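Local structure of NikO protein (Streptomyces tendae, 4FQD) at residues A[364-369]-A[384-389]; A[327-332]-A[352-357]; A[152-157]-A[164-169]; A[260-265]-A[291-296]; A[17-22]-A[449-454]. The protein acts as an enolpyruvyl transferase essential in nikkomycin biosynthesis, with a reaction probably akin to MurA's transfer from phosphoenolpyruvate to UDP-N-acetylglucosamine. The protein carries 4 engineered substitutions. All blocks are in the same frame, centred on the assembly; numbering follows the deposited sequence.

Contact 1. Residues A[364-369]-A[384-389]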
# COMPACT_ATOMS: atom_id res chain seq x y z
N VAL A 364 -10.90 -1.68 1.04
CA VAL A 364 -12.25 -1.48 1.58
C VAL A 364 -13.28 -2.21 0.72
O VAL A 364 -13.84 -3.23 1.14
CB VAL A 364 -12.62 0.01 1.66
CG1 VAL A 364 -14.03 0.18 2.22
CG2 VAL A 364 -11.62 0.76 2.52
N TRP A 365 -13.54 -1.69 -0.47
CA TRP A 365 -14.52 -2.28 -1.37
C TRP A 365 -13.88 -3.09 -2.49
O TRP A 365 -13.53 -2.55 -3.54
CB TRP A 365 -15.44 -1.21 -1.96
CG TRP A 365 -16.36 -0.60 -0.95
CD1 TRP A 365 -16.33 0.67 -0.47
CD2 TRP A 365 -17.45 -1.25 -0.29
NE1 TRP A 365 -17.34 0.86 0.45
CE2 TRP A 365 -18.04 -0.31 0.57
CE3 TRP A 365 -17.99 -2.54 -0.35
CZ2 TRP A 365 -19.14 -0.61 1.38
CZ3 TRP A 365 -19.08 -2.84 0.45
CH2 TRP A 365 -19.65 -1.88 1.30
N GLU A 366 -13.74 -4.38 -2.25
CA GLU A 366 -13.19 -5.31 -3.23
C GLU A 366 -13.91 -5.21 -4.57
O GLU A 366 -15.12 -5.00 -4.61
CB GLU A 366 -13.31 -6.73 -2.70
CG GLU A 366 -12.50 -7.74 -3.46
CD GLU A 366 -11.00 -7.53 -3.33
OE1 GLU A 366 -10.54 -6.97 -2.31
OE2 GLU A 366 -10.29 -7.93 -4.27
N HIS A 367 -13.16 -5.36 -5.65
CA HIS A 367 -13.72 -5.37 -7.00
C HIS A 367 -14.45 -4.08 -7.38
O HIS A 367 -15.65 -4.11 -7.68
CB HIS A 367 -14.67 -6.56 -7.19
CG HIS A 367 -13.97 -7.87 -7.36
ND1 HIS A 367 -13.98 -8.86 -6.39
CD2 HIS A 367 -13.23 -8.36 -8.38
CE1 HIS A 367 -13.28 -9.89 -6.82
NE2 HIS A 367 -12.82 -9.62 -8.02
N ARG A 368 -13.74 -2.96 -7.35
CA ARG A 368 -14.30 -1.72 -7.89
C ARG A 368 -13.30 -1.00 -8.79
O ARG A 368 -13.18 0.23 -8.77
CB ARG A 368 -14.83 -0.80 -6.78
CG ARG A 368 -13.80 -0.26 -5.82
CD ARG A 368 -14.42 0.76 -4.88
NE ARG A 368 -14.90 1.94 -5.59
CZ ARG A 368 -15.51 2.97 -5.00
NH1 ARG A 368 -15.71 2.96 -3.68
NH2 ARG A 368 -15.91 4.01 -5.72
N PHE A 369 -12.60 -1.78 -9.60
CA PHE A 369 -11.73 -1.25 -10.64
C PHE A 369 -12.41 -1.44 -11.98
O PHE A 369 -11.76 -1.67 -13.00
CB PHE A 369 -10.38 -1.95 -10.62
CG PHE A 369 -9.55 -1.66 -9.40
CD1 PHE A 369 -9.51 -0.37 -8.87
CD2 PHE A 369 -8.83 -2.66 -8.78
CE1 PHE A 369 -8.75 -0.10 -7.75
CE2 PHE A 369 -8.07 -2.39 -7.65
CZ PHE A 369 -8.03 -1.11 -7.14
N VAL A 384 -4.81 -4.93 -13.73
CA VAL A 384 -5.59 -5.27 -12.55
C VAL A 384 -5.37 -6.71 -12.10
O VAL A 384 -5.53 -7.65 -12.89
CB VAL A 384 -7.10 -5.05 -12.79
CG1 VAL A 384 -7.92 -5.59 -11.63
CG2 VAL A 384 -7.40 -3.58 -13.02
N ASP A 385 -4.99 -6.88 -10.84
CA ASP A 385 -4.89 -8.20 -10.23
C ASP A 385 -5.50 -8.17 -8.83
O ASP A 385 -4.88 -7.66 -7.89
CB ASP A 385 -3.44 -8.68 -10.18
CG ASP A 385 -3.31 -10.17 -9.90
OD1 ASP A 385 -4.33 -10.80 -9.53
OD2 ASP A 385 -2.20 -10.71 -10.04
N ASP A 386 -6.71 -8.71 -8.71
CA ASP A 386 -7.42 -8.78 -7.44
C ASP A 386 -7.65 -7.40 -6.81
O ASP A 386 -8.49 -6.63 -7.29
CB ASP A 386 -6.68 -9.70 -6.46
CG ASP A 386 -7.53 -10.09 -5.26
OD1 ASP A 386 -8.77 -10.12 -5.40
OD2 ASP A 386 -6.95 -10.37 -4.19
N THR A 387 -6.90 -7.09 -5.76
CA THR A 387 -7.09 -5.85 -5.01
C THR A 387 -6.19 -4.74 -5.51
O THR A 387 -6.22 -3.63 -4.98
CB THR A 387 -6.77 -6.04 -3.51
OG1 THR A 387 -5.35 -6.09 -3.34
CG2 THR A 387 -7.37 -7.33 -2.99
N VAL A 388 -5.37 -5.03 -6.51
CA VAL A 388 -4.36 -4.09 -6.96
C VAL A 388 -4.61 -3.56 -8.37
O VAL A 388 -4.89 -4.33 -9.29
CB VAL A 388 -2.95 -4.72 -6.89
CG1 VAL A 388 -1.90 -3.77 -7.48
CG2 VAL A 388 -2.60 -5.08 -5.45
N LEU A 389 -4.51 -2.25 -8.52
CA LEU A 389 -4.57 -1.61 -9.83
C LEU A 389 -3.28 -0.84 -10.08
O LEU A 389 -2.80 -0.10 -9.22
CB LEU A 389 -5.76 -0.66 -9.91
CG LEU A 389 -5.75 0.36 -11.05
CD1 LEU A 389 -5.81 -0.32 -12.40
CD2 LEU A 389 -6.90 1.35 -10.89

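Contact 2. Residues A[327-332]-A[352-357]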
# COMPACT_ATOMS: atom_id res chain seq x y z
N LEU A 327 3.41 14.79 -13.69
CA LEU A 327 3.29 14.48 -12.27
C LEU A 327 4.25 13.36 -11.86
O LEU A 327 4.93 12.77 -12.70
CB LEU A 327 1.85 14.08 -11.93
CG LEU A 327 0.79 15.17 -12.09
CD1 LEU A 327 -0.59 14.62 -11.75
CD2 LEU A 327 1.12 16.37 -11.23
N ARG A 328 4.30 13.09 -10.56
CA ARG A 328 5.11 12.00 -10.04
C ARG A 328 4.22 10.83 -9.61
O ARG A 328 3.15 11.04 -9.04
CB ARG A 328 5.96 12.48 -8.86
CG ARG A 328 7.22 13.23 -9.27
CD ARG A 328 7.24 14.63 -8.69
NE ARG A 328 6.98 14.63 -7.25
CZ ARG A 328 6.95 15.73 -6.50
NH1 ARG A 328 6.70 15.63 -5.20
NH2 ARG A 328 7.16 16.92 -7.05
N PRO A 329 4.67 9.60 -9.88
CA PRO A 329 3.90 8.40 -9.54
C PRO A 329 3.89 8.14 -8.04
O PRO A 329 4.81 8.55 -7.33
CB PRO A 329 4.66 7.29 -10.27
CG PRO A 329 6.06 7.78 -10.34
CD PRO A 329 5.95 9.27 -10.53
N VAL A 330 2.85 7.46 -7.56
CA VAL A 330 2.73 7.12 -6.15
C VAL A 330 2.20 5.71 -5.97
O VAL A 330 1.52 5.17 -6.84
CB VAL A 330 1.76 8.09 -5.43
CG1 VAL A 330 2.40 9.46 -5.26
CG2 VAL A 330 0.44 8.18 -6.18
N GLU A 331 2.53 5.10 -4.84
CA GLU A 331 1.91 3.84 -4.44
C GLU A 331 1.23 4.03 -3.09
O GLU A 331 1.80 4.61 -2.17
CB GLU A 331 2.92 2.68 -4.42
CG GLU A 331 3.88 2.65 -3.25
CD GLU A 331 3.33 1.89 -2.05
OE1 GLU A 331 4.01 1.88 -1.00
OE2 GLU A 331 2.23 1.31 -2.15
N PHE A 332 -0.01 3.56 -2.99
CA PHE A 332 -0.78 3.74 -1.76
C PHE A 332 -1.89 2.72 -1.64
O PHE A 332 -2.15 1.94 -2.56
CB PHE A 332 -1.37 5.16 -1.71
CG PHE A 332 -2.40 5.43 -2.76
CD1 PHE A 332 -2.03 5.85 -4.03
CD2 PHE A 332 -3.75 5.25 -2.49
CE1 PHE A 332 -2.97 6.10 -5.00
CE2 PHE A 332 -4.70 5.50 -3.46
CZ PHE A 332 -4.31 5.92 -4.72
N ALA A 352 -2.11 8.69 -14.79
CA ALA A 352 -1.87 8.55 -16.22
C ALA A 352 -1.03 9.70 -16.75
O ALA A 352 -0.46 9.62 -17.84
CB ALA A 352 -3.19 8.47 -16.97
N TYR A 353 -0.95 10.78 -15.97
CA TYR A 353 -0.17 11.95 -16.35
C TYR A 353 1.14 12.00 -15.57
O TYR A 353 1.94 12.93 -15.74
CB TYR A 353 -0.98 13.22 -16.11
CG TYR A 353 -2.14 13.39 -17.06
CD1 TYR A 353 -3.33 12.70 -16.85
CD2 TYR A 353 -2.06 14.24 -18.15
CE1 TYR A 353 -4.41 12.85 -17.71
CE2 TYR A 353 -3.13 14.40 -19.02
CZ TYR A 353 -4.30 13.71 -18.79
OH TYR A 353 -5.36 13.86 -19.65
N ALA A 354 1.37 11.01 -14.72
CA ALA A 354 2.61 10.91 -13.96
C ALA A 354 3.65 10.13 -14.74
O ALA A 354 3.32 9.28 -15.56
CB ALA A 354 2.35 10.27 -12.61
N GLU A 355 4.92 10.42 -14.48
CA GLU A 355 6.01 9.72 -15.15
C GLU A 355 6.49 8.52 -14.35
O GLU A 355 7.42 8.62 -13.54
CB GLU A 355 7.17 10.67 -15.45
CG GLU A 355 6.88 11.64 -16.58
CD GLU A 355 8.09 12.45 -16.99
OE1 GLU A 355 9.08 12.48 -16.22
OE2 GLU A 355 8.06 13.05 -18.08
N GLY A 356 5.86 7.37 -14.58
CA GLY A 356 6.19 6.16 -13.86
C GLY A 356 4.95 5.37 -13.48
O GLY A 356 3.83 5.78 -13.81
N PRO A 357 5.13 4.24 -12.79
CA PRO A 357 4.03 3.36 -12.39
C PRO A 357 3.33 3.86 -11.13
O PRO A 357 3.99 4.15 -10.14
CB PRO A 357 4.73 2.03 -12.09
CG PRO A 357 6.18 2.21 -12.49
CD PRO A 357 6.44 3.68 -12.42

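Contact 3. Residues A[152-157]-A[164-169]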
# COMPACT_ATOMS: atom_id res chain seq x y z
N GLY A 152 -29.74 -6.37 21.65
CA GLY A 152 -30.90 -7.17 21.99
C GLY A 152 -31.93 -7.33 20.88
O GLY A 152 -32.99 -7.91 21.09
N VAL A 153 -31.61 -6.82 19.69
CA VAL A 153 -32.51 -6.92 18.55
C VAL A 153 -32.52 -8.33 17.96
O VAL A 153 -31.46 -8.89 17.66
CB VAL A 153 -32.16 -5.90 17.45
CG1 VAL A 153 -33.03 -6.12 16.22
CG2 VAL A 153 -32.32 -4.48 17.98
N THR A 154 -33.71 -8.90 17.80
CA THR A 154 -33.86 -10.24 17.25
C THR A 154 -34.24 -10.18 15.77
O THR A 154 -35.04 -9.33 15.37
CB THR A 154 -34.92 -11.05 18.02
OG1 THR A 154 -34.56 -11.11 19.41
CG2 THR A 154 -35.03 -12.47 17.48
N THR A 155 -33.65 -11.06 14.97
CA THR A 155 -33.92 -11.09 13.54
C THR A 155 -34.55 -12.41 13.11
O THR A 155 -34.26 -13.47 13.67
CB THR A 155 -32.64 -10.89 12.72
OG1 THR A 155 -31.80 -12.04 12.85
CG2 THR A 155 -31.89 -9.66 13.18
N ARG A 156 -35.42 -12.34 12.11
CA ARG A 156 -35.93 -13.54 11.46
C ARG A 156 -36.08 -13.29 9.96
O ARG A 156 -36.34 -12.17 9.53
CB ARG A 156 -37.26 -13.97 12.08
CG ARG A 156 -38.41 -13.03 11.81
CD ARG A 156 -39.71 -13.80 11.73
NE ARG A 156 -40.85 -12.89 11.72
CZ ARG A 156 -41.48 -12.50 12.82
NH1 ARG A 156 -42.51 -11.67 12.72
NH2 ARG A 156 -41.09 -12.93 14.00
N LEU A 157 -35.92 -14.35 9.18
CA LEU A 157 -35.83 -14.22 7.73
C LEU A 157 -37.14 -14.44 6.98
O LEU A 157 -37.96 -15.26 7.38
CB LEU A 157 -34.76 -15.16 7.17
CG LEU A 157 -33.32 -14.63 7.10
CD1 LEU A 157 -32.74 -14.41 8.48
CD2 LEU A 157 -32.46 -15.59 6.29
N ASP A 164 -37.13 -9.36 9.42
CA ASP A 164 -37.98 -8.70 10.40
C ASP A 164 -37.23 -8.50 11.70
O ASP A 164 -36.77 -9.46 12.32
CB ASP A 164 -39.25 -9.52 10.64
CG ASP A 164 -40.18 -9.52 9.45
OD1 ASP A 164 -40.27 -8.48 8.76
OD2 ASP A 164 -40.84 -10.55 9.20
N LEU A 165 -37.10 -7.24 12.13
CA LEU A 165 -36.40 -6.93 13.37
C LEU A 165 -37.38 -6.78 14.53
O LEU A 165 -38.45 -6.19 14.38
CB LEU A 165 -35.56 -5.66 13.21
CG LEU A 165 -34.58 -5.59 12.04
CD1 LEU A 165 -33.60 -4.44 12.23
CD2 LEU A 165 -33.83 -6.90 11.85
N THR A 166 -37.00 -7.31 15.69
CA THR A 166 -37.82 -7.19 16.89
C THR A 166 -36.96 -6.87 18.11
O THR A 166 -35.84 -7.37 18.24
CB THR A 166 -38.62 -8.48 17.17
OG1 THR A 166 -37.76 -9.62 17.02
CG2 THR A 166 -39.78 -8.61 16.20
N ALA A 167 -37.49 -6.03 19.00
CA ALA A 167 -36.77 -5.65 20.20
C ALA A 167 -37.72 -5.12 21.28
O ALA A 167 -38.19 -3.99 21.20
CB ALA A 167 -35.71 -4.60 19.88
N GLN A 168 -38.00 -5.96 22.28
CA GLN A 168 -38.83 -5.54 23.40
C GLN A 168 -38.12 -4.51 24.25
O GLN A 168 -38.72 -3.54 24.72
CB GLN A 168 -39.23 -6.75 24.25
CG GLN A 168 -40.59 -7.32 23.91
CD GLN A 168 -41.69 -6.29 24.01
OE1 GLN A 168 -42.17 -5.77 23.00
NE2 GLN A 168 -42.10 -5.98 25.23
N ARG A 169 -36.82 -4.72 24.46
CA ARG A 169 -36.00 -3.77 25.21
C ARG A 169 -34.57 -3.76 24.68
O ARG A 169 -34.01 -4.81 24.36
CB ARG A 169 -36.02 -4.09 26.70
CG ARG A 169 -35.43 -5.45 27.05
CD ARG A 169 -35.13 -5.56 28.53
NE ARG A 169 -34.42 -6.80 28.84
CZ ARG A 169 -33.36 -6.88 29.64
NH1 ARG A 169 -32.89 -5.78 30.22
NH2 ARG A 169 -32.78 -8.05 29.87

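Contact 4. Residues A[260-265]-A[291-296]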
# COMPACT_ATOMS: atom_id res chain seq x y z
N THR A 260 -24.81 22.86 9.35
CA THR A 260 -24.36 23.11 7.98
C THR A 260 -23.42 21.99 7.54
O THR A 260 -22.33 21.84 8.09
CB THR A 260 -23.64 24.46 7.87
OG1 THR A 260 -24.51 25.50 8.33
CG2 THR A 260 -23.26 24.73 6.42
N LEU A 261 -23.85 21.22 6.54
CA LEU A 261 -23.08 20.07 6.08
C LEU A 261 -21.69 20.43 5.57
O LEU A 261 -21.50 21.48 4.95
CB LEU A 261 -23.84 19.31 4.99
CG LEU A 261 -25.08 18.53 5.40
CD1 LEU A 261 -25.65 17.76 4.22
CD2 LEU A 261 -24.76 17.59 6.55
N ILE A 262 -20.73 19.56 5.84
CA ILE A 262 -19.40 19.68 5.28
C ILE A 262 -19.50 19.45 3.77
O ILE A 262 -20.28 18.61 3.32
CB ILE A 262 -18.44 18.65 5.94
CG1 ILE A 262 -17.00 18.83 5.45
CG2 ILE A 262 -18.91 17.22 5.71
CD1 ILE A 262 -16.00 17.96 6.18
N PRO A 263 -18.76 20.24 2.98
CA PRO A 263 -18.75 20.06 1.53
C PRO A 263 -18.41 18.63 1.14
O PRO A 263 -17.60 17.99 1.81
CB PRO A 263 -17.64 21.01 1.07
CG PRO A 263 -17.67 22.11 2.08
CD PRO A 263 -18.00 21.44 3.39
N ASP A 264 -19.05 18.13 0.07
CA ASP A 264 -18.87 16.75 -0.36
C ASP A 264 -17.40 16.44 -0.64
O ASP A 264 -16.78 17.06 -1.50
CB ASP A 264 -19.72 16.46 -1.59
CG ASP A 264 -19.86 14.97 -1.87
OD1 ASP A 264 -18.92 14.38 -2.44
OD2 ASP A 264 -20.91 14.39 -1.52
N LEU A 265 -16.86 15.48 0.11
CA LEU A 265 -15.44 15.16 0.06
C LEU A 265 -15.00 14.68 -1.32
O LEU A 265 -13.97 15.12 -1.84
CB LEU A 265 -15.10 14.11 1.11
CG LEU A 265 -15.52 14.42 2.55
CD1 LEU A 265 -15.03 13.35 3.51
CD2 LEU A 265 -15.00 15.78 2.97
N ASP A 291 -12.48 23.96 4.14
CA ASP A 291 -11.22 23.68 4.81
C ASP A 291 -11.33 22.42 5.67
O ASP A 291 -10.38 21.66 5.81
CB ASP A 291 -10.77 24.87 5.65
CG ASP A 291 -11.88 25.43 6.52
OD1 ASP A 291 -12.95 24.79 6.63
OD2 ASP A 291 -11.69 26.52 7.10
N ARG A 292 -12.51 22.22 6.25
CA ARG A 292 -12.79 21.01 7.01
C ARG A 292 -12.79 19.79 6.09
O ARG A 292 -12.31 18.72 6.47
CB ARG A 292 -14.14 21.11 7.72
CG ARG A 292 -14.12 21.98 8.97
CD ARG A 292 -15.50 22.11 9.59
NE ARG A 292 -16.11 20.81 9.86
CZ ARG A 292 -17.30 20.43 9.39
NH1 ARG A 292 -18.00 21.26 8.62
NH2 ARG A 292 -17.78 19.23 9.68
N ALA A 293 -13.33 19.97 4.89
CA ALA A 293 -13.34 18.91 3.89
C ALA A 293 -11.92 18.55 3.48
O ALA A 293 -11.58 17.38 3.34
CB ALA A 293 -14.16 19.33 2.68
N VAL A 294 -11.09 19.58 3.29
CA VAL A 294 -9.69 19.39 2.93
C VAL A 294 -8.93 18.62 4.00
O VAL A 294 -8.20 17.68 3.70
CB VAL A 294 -8.99 20.74 2.66
CG1 VAL A 294 -7.48 20.57 2.65
CG2 VAL A 294 -9.48 21.34 1.36
N HIS A 295 -9.10 19.04 5.25
CA HIS A 295 -8.43 18.39 6.37
C HIS A 295 -8.86 16.93 6.51
O HIS A 295 -8.06 16.08 6.89
CB HIS A 295 -8.70 19.14 7.68
CG HIS A 295 -8.12 18.47 8.88
ND1 HIS A 295 -8.87 17.69 9.74
CD2 HIS A 295 -6.86 18.45 9.37
CE1 HIS A 295 -8.10 17.22 10.70
NE2 HIS A 295 -6.87 17.67 10.50
N ALA A 296 -10.12 16.66 6.19
CA ALA A 296 -10.63 15.30 6.20
C ALA A 296 -10.01 14.49 5.06
O ALA A 296 -9.85 13.28 5.17
CB ALA A 296 -12.14 15.30 6.08

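Contact 5. Residues A[17-22]-A[449-454]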
# COMPACT_ATOMS: atom_id res chain seq x y z
N GLU A 17 -22.91 12.37 -25.25
CA GLU A 17 -22.04 12.60 -26.39
C GLU A 17 -20.98 13.63 -26.03
O GLU A 17 -21.27 14.82 -25.92
CB GLU A 17 -22.85 13.05 -27.61
CG GLU A 17 -22.04 13.14 -28.89
CD GLU A 17 -22.91 13.44 -30.10
OE1 GLU A 17 -23.73 12.58 -30.48
OE2 GLU A 17 -22.78 14.55 -30.67
N ILE A 18 -19.75 13.17 -25.85
CA ILE A 18 -18.67 14.03 -25.37
C ILE A 18 -17.71 14.46 -26.49
O ILE A 18 -17.18 13.62 -27.22
CB ILE A 18 -17.85 13.34 -24.26
CG1 ILE A 18 -18.77 12.91 -23.11
CG2 ILE A 18 -16.75 14.26 -23.75
CD1 ILE A 18 -18.92 11.41 -22.98
N HIS A 19 -17.50 15.76 -26.60
CA HIS A 19 -16.50 16.30 -27.51
C HIS A 19 -15.41 17.00 -26.70
O HIS A 19 -15.49 18.19 -26.42
CB HIS A 19 -17.13 17.29 -28.49
CG HIS A 19 -18.11 16.67 -29.43
ND1 HIS A 19 -19.47 16.63 -29.17
CD2 HIS A 19 -17.94 16.06 -30.63
CE1 HIS A 19 -20.08 16.02 -30.17
NE2 HIS A 19 -19.18 15.67 -31.07
N GLY A 20 -14.38 16.24 -26.34
CA GLY A 20 -13.30 16.77 -25.52
C GLY A 20 -12.28 17.55 -26.31
O GLY A 20 -12.38 17.67 -27.53
N GLY A 21 -11.28 18.08 -25.61
CA GLY A 21 -10.25 18.88 -26.24
C GLY A 21 -10.39 20.35 -25.91
O GLY A 21 -9.54 21.17 -26.26
N ASN A 22 -11.48 20.69 -25.23
CA ASN A 22 -11.74 22.07 -24.83
C ASN A 22 -11.29 22.33 -23.40
O ASN A 22 -11.50 21.51 -22.51
CB ASN A 22 -13.22 22.41 -25.01
CG ASN A 22 -13.69 22.23 -26.43
OD1 ASN A 22 -13.41 23.06 -27.30
ND2 ASN A 22 -14.42 21.15 -26.68
N GLY A 449 -17.37 25.11 -19.90
CA GLY A 449 -16.96 25.14 -21.30
C GLY A 449 -16.93 23.77 -21.95
O GLY A 449 -16.59 23.64 -23.13
N ALA A 450 -17.30 22.74 -21.19
CA ALA A 450 -17.31 21.38 -21.71
C ALA A 450 -18.40 21.17 -22.75
O ALA A 450 -19.50 21.73 -22.63
CB ALA A 450 -17.47 20.38 -20.57
N ASP A 451 -18.10 20.38 -23.77
CA ASP A 451 -19.07 20.07 -24.81
C ASP A 451 -19.68 18.69 -24.59
O ASP A 451 -19.22 17.70 -25.17
CB ASP A 451 -18.43 20.16 -26.19
CG ASP A 451 -19.44 20.09 -27.32
OD1 ASP A 451 -20.65 20.25 -27.05
OD2 ASP A 451 -19.03 19.87 -28.48
N ILE A 452 -20.70 18.63 -23.74
CA ILE A 452 -21.39 17.38 -23.45
C ILE A 452 -22.85 17.48 -23.86
O ILE A 452 -23.55 18.42 -23.48
CB ILE A 452 -21.30 17.03 -21.95
CG1 ILE A 452 -19.86 17.18 -21.45
CG2 ILE A 452 -21.83 15.63 -21.69
CD1 ILE A 452 -19.71 16.95 -19.96
N ARG A 453 -23.31 16.50 -24.63
CA ARG A 453 -24.67 16.53 -25.16
C ARG A 453 -25.46 15.29 -24.76
O ARG A 453 -24.91 14.19 -24.67
CB ARG A 453 -24.63 16.65 -26.69
CG ARG A 453 -23.72 17.76 -27.19
CD ARG A 453 -23.50 17.68 -28.69
NE ARG A 453 -22.47 18.62 -29.13
CZ ARG A 453 -22.05 18.74 -30.38
NH1 ARG A 453 -22.57 17.97 -31.33
NH2 ARG A 453 -21.11 19.62 -30.69
N HIS A 454 -26.76 15.47 -24.52
CA HIS A 454 -27.64 14.35 -24.19
C HIS A 454 -28.28 13.78 -25.45
O HIS A 454 -29.07 14.45 -26.12
CB HIS A 454 -28.73 14.79 -23.21
CG HIS A 454 -28.22 15.10 -21.84
ND1 HIS A 454 -28.17 14.15 -20.84
CD2 HIS A 454 -27.75 16.24 -21.30
CE1 HIS A 454 -27.68 14.70 -19.74
NE2 HIS A 454 -27.42 15.97 -19.99
O HOH W 1 -15.15 19.51 -24.30

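Contact 1. Residues A[364-369]-A[384-389]
Phe369 lies with one ring face against Leu389, whose CB sits almost over the ring centre, 3.5 Å from the centroid and 8° off the ring normal, a CH-pi contact. The same leucine reaches CD1 of Phe369 with its CD2 at 3.7 Å. At the ring edge, near its plane, Thr387 O approaches Phe369 CE2 to 3.5 Å, while Val384 CG2 lies 4.2 Å from Phe369 CB. Chi1 of -68° puts CG of Phe369 beside its own backbone N, and CB already points toward segment 384-389. Farther out, the carboxylates of Glu366 and Asp386 come together, OE2 to OD1 at 2.9 Å. This pairs two acceptors of like charge and would probably be unfavourable if both were ionised; Glu366 is poorly ordered, so the closeness is uncertain. Asp386 and Thr387 are themselves the central residues of a type II' turn from Asp385 to Val388, closed by Val388 N to Asp385 O at 3.0 Å. The turn joins strands 382-385 and 388-393; Thr387 and Leu389 bond through their backbones to strand 356-362, Phe369 also touches Gln344 of helix 344-351, and Asp385 bonds to Asn183 and Lys184 of the second subunit.

Contact 2. Residues A[327-332]-A[352-357]
Leu327 and the chain around Ala354 are joined by two backbone hydrogen bonds that make a single bridge. Leu327 N donates to Tyr353 O at 3.1 Å, and Leu327 O accepts from Glu355 N at 2.9 Å, the donor standing 38° out of the carbonyl plane. The same oxygen also meets Ala354 CA at 3.2 Å in a CA-H...O contact. Between the bridged residues the methylene of Leu327 lies on the alanine methyl, CB to CB at 3.9 Å. Pro329, which has no N-H to give, turns its ring toward segment 352-357 instead: CD lies 3.4 Å from Glu355 O and CB 3.2 Å from Pro357 O. Gly356 passes beside that ring with phi at 139°, where a side chain would collide with Pro329 CG as well as with the preceding carbonyl. Its N-H makes a weak bond back to Ala354 O. Arg328 is tied through its backbone to Met307, and Val330 to Tyr359. The bridge joins the lead-ins to strands 331-334 and 356-362 of the beta-alpha-beta unit that includes helix 344-351. All hydrogen bonds across the contact are between main-chain atoms, while the Pro329 ring, unable to donate, fills the next position by van der Waals contact.

Contact 3. Residues A[152-157]-A[164-169]
Gly152, in the Schellman motif that ends helix 142-149, has no side chain to press on Arg169 O. Val153 straddles two partners: CG1 is 4.0 Å from Leu165 CB and CG2 3.9 Å from Ala167 CB. The antiparallel beta hairpin of strands 154-157 and 163-166 then begins with the hydrogen-bonded pair Thr154-Thr166. Thr154 N donates to Thr166 O at 2.7 Å; Thr154 O takes two bonds, one in the carbonyl plane from Thr166 N and one at 3.2 Å from Thr166 OG1, 52° out of it. An alanine in place of Thr166 would probably leave Thr154 O gripped across the hairpin by the backbone N-H alone. In the non-hydrogen-bonded pair, Thr155 CG2 lies alongside Leu165 CD2 at 3.6 Å. Arg156, poorly ordered, forms a hydrogen-bonded pair with Asp164; its NE makes a weak salt bridge to OD2 at 3.4 Å, while Asp164 OD1 binds Arg123. Strand 163-166 lies between 154-157 and 121-124, with Leu165 against helix 142-149 and Ala167 against helix 112-118.

Contact 4. Residues A[260-265]-A[291-296]
Ala293 meets three residues of the 260-265 loop, and apolar packing carries most of the contact. Leu265 CD2 touches Ala293 CB at 3.7 Å and extends to Ala296 CB, one helical turn on, at 4.3 Å. Pro263 approaches the same Ala293 methyl with CB at 4.2 Å, and its carbonyl oxygen lies nearby. Ile262 comes in alongside: chi1 of -175° sets CG1 anti to the backbone N, 4.0 Å from Ala293 CB; beyond it CD1 rests 3.6 Å from Ala293 N.

A second kind of contact sets a charged group on a hydrocarbon one. The Arg292 guanidinium folds over Ile262, with NH1 and NH2 each 3.8 Å from Ile262 CB and CD1 over one face, offset toward the rim. Its NH2 makes a salt bridge to Asp223 of helix 219-231. An alanine in place of Ile262 would probably open a gap beside the Arg292-Ala293 backbone and leave the guanidinium face without CD1 over it.

Polar order within the loop comes from Asp264, the N-cap of helix 265-278, through OD1 to Glu267 N, while OD2 bonds to Lys34 N. Backbone bonds from Ile262 and Asp264 to Phe33 and Ser31 pair this loop with the chain beside helix 34-44, consistent with the two-stranded interdomain connection known in the EPSP synthase family, against which helix 290-296 packs here.

Contact 5. Residues A[17-22]-A[449-454]
A salt-bridge network on an antiparallel strand pair links Glu17, Asp451 and Arg453, with CE1 of His19 set over the arginine's guanidinium. His19 CE1 stands 3.3 Å above the centre of that face of Arg453, the ring and guanidinium planes 40° apart. Asp451 OD1 takes Arg453 NE at 3.2 Å on its syn side, close to the guanidinium plane, and OD2 receives a weaker bond from NH2. Glu17 has CG anti to the backbone N (chi1 -173°) and an extended chain beyond; OE2 ends 3.5 Å from Arg453 NH1, and OE1 binds Arg425. In the four-stranded mixed sheet, strand 14-19 lies between 425-429 and 451-456, so segments from near both chain ends pair. Glu17 N bonds to Arg453 O at 2.8 Å. On the other side of the sheet, Ile18 CG1 meets Ile452 CG2 at 4.3 Å; both pack against helix 409-419, Ile452 also against helix 441-447. Next to His19 a water bonds to His19 O, Asn22 ND2 and, at 3.1 Å, Asp451 N.

How the contacts relate
Contact 5 joins segments near the two ends of the chain and encloses the other four in sequence, which run in the order 3, 4, 2, 1. Contacts 1 and 2 reach one sheet, in which strands 356-362 and 388-393 are neighbours; their centres are 18 Å apart, they lie on the same side of the chain's centre, and both touch the second subunit. Contact 3 lies far off, about 50 Å between centres from contact 2 and 52 Å from contact 5, on the opposite side of the chain's centre. Contact 4 lies between these extremes, 36 Å from contact 3 and 26 Å from contact 2 between centres. This spread fits the elongated, two-domain shape of the EPSP synthase family.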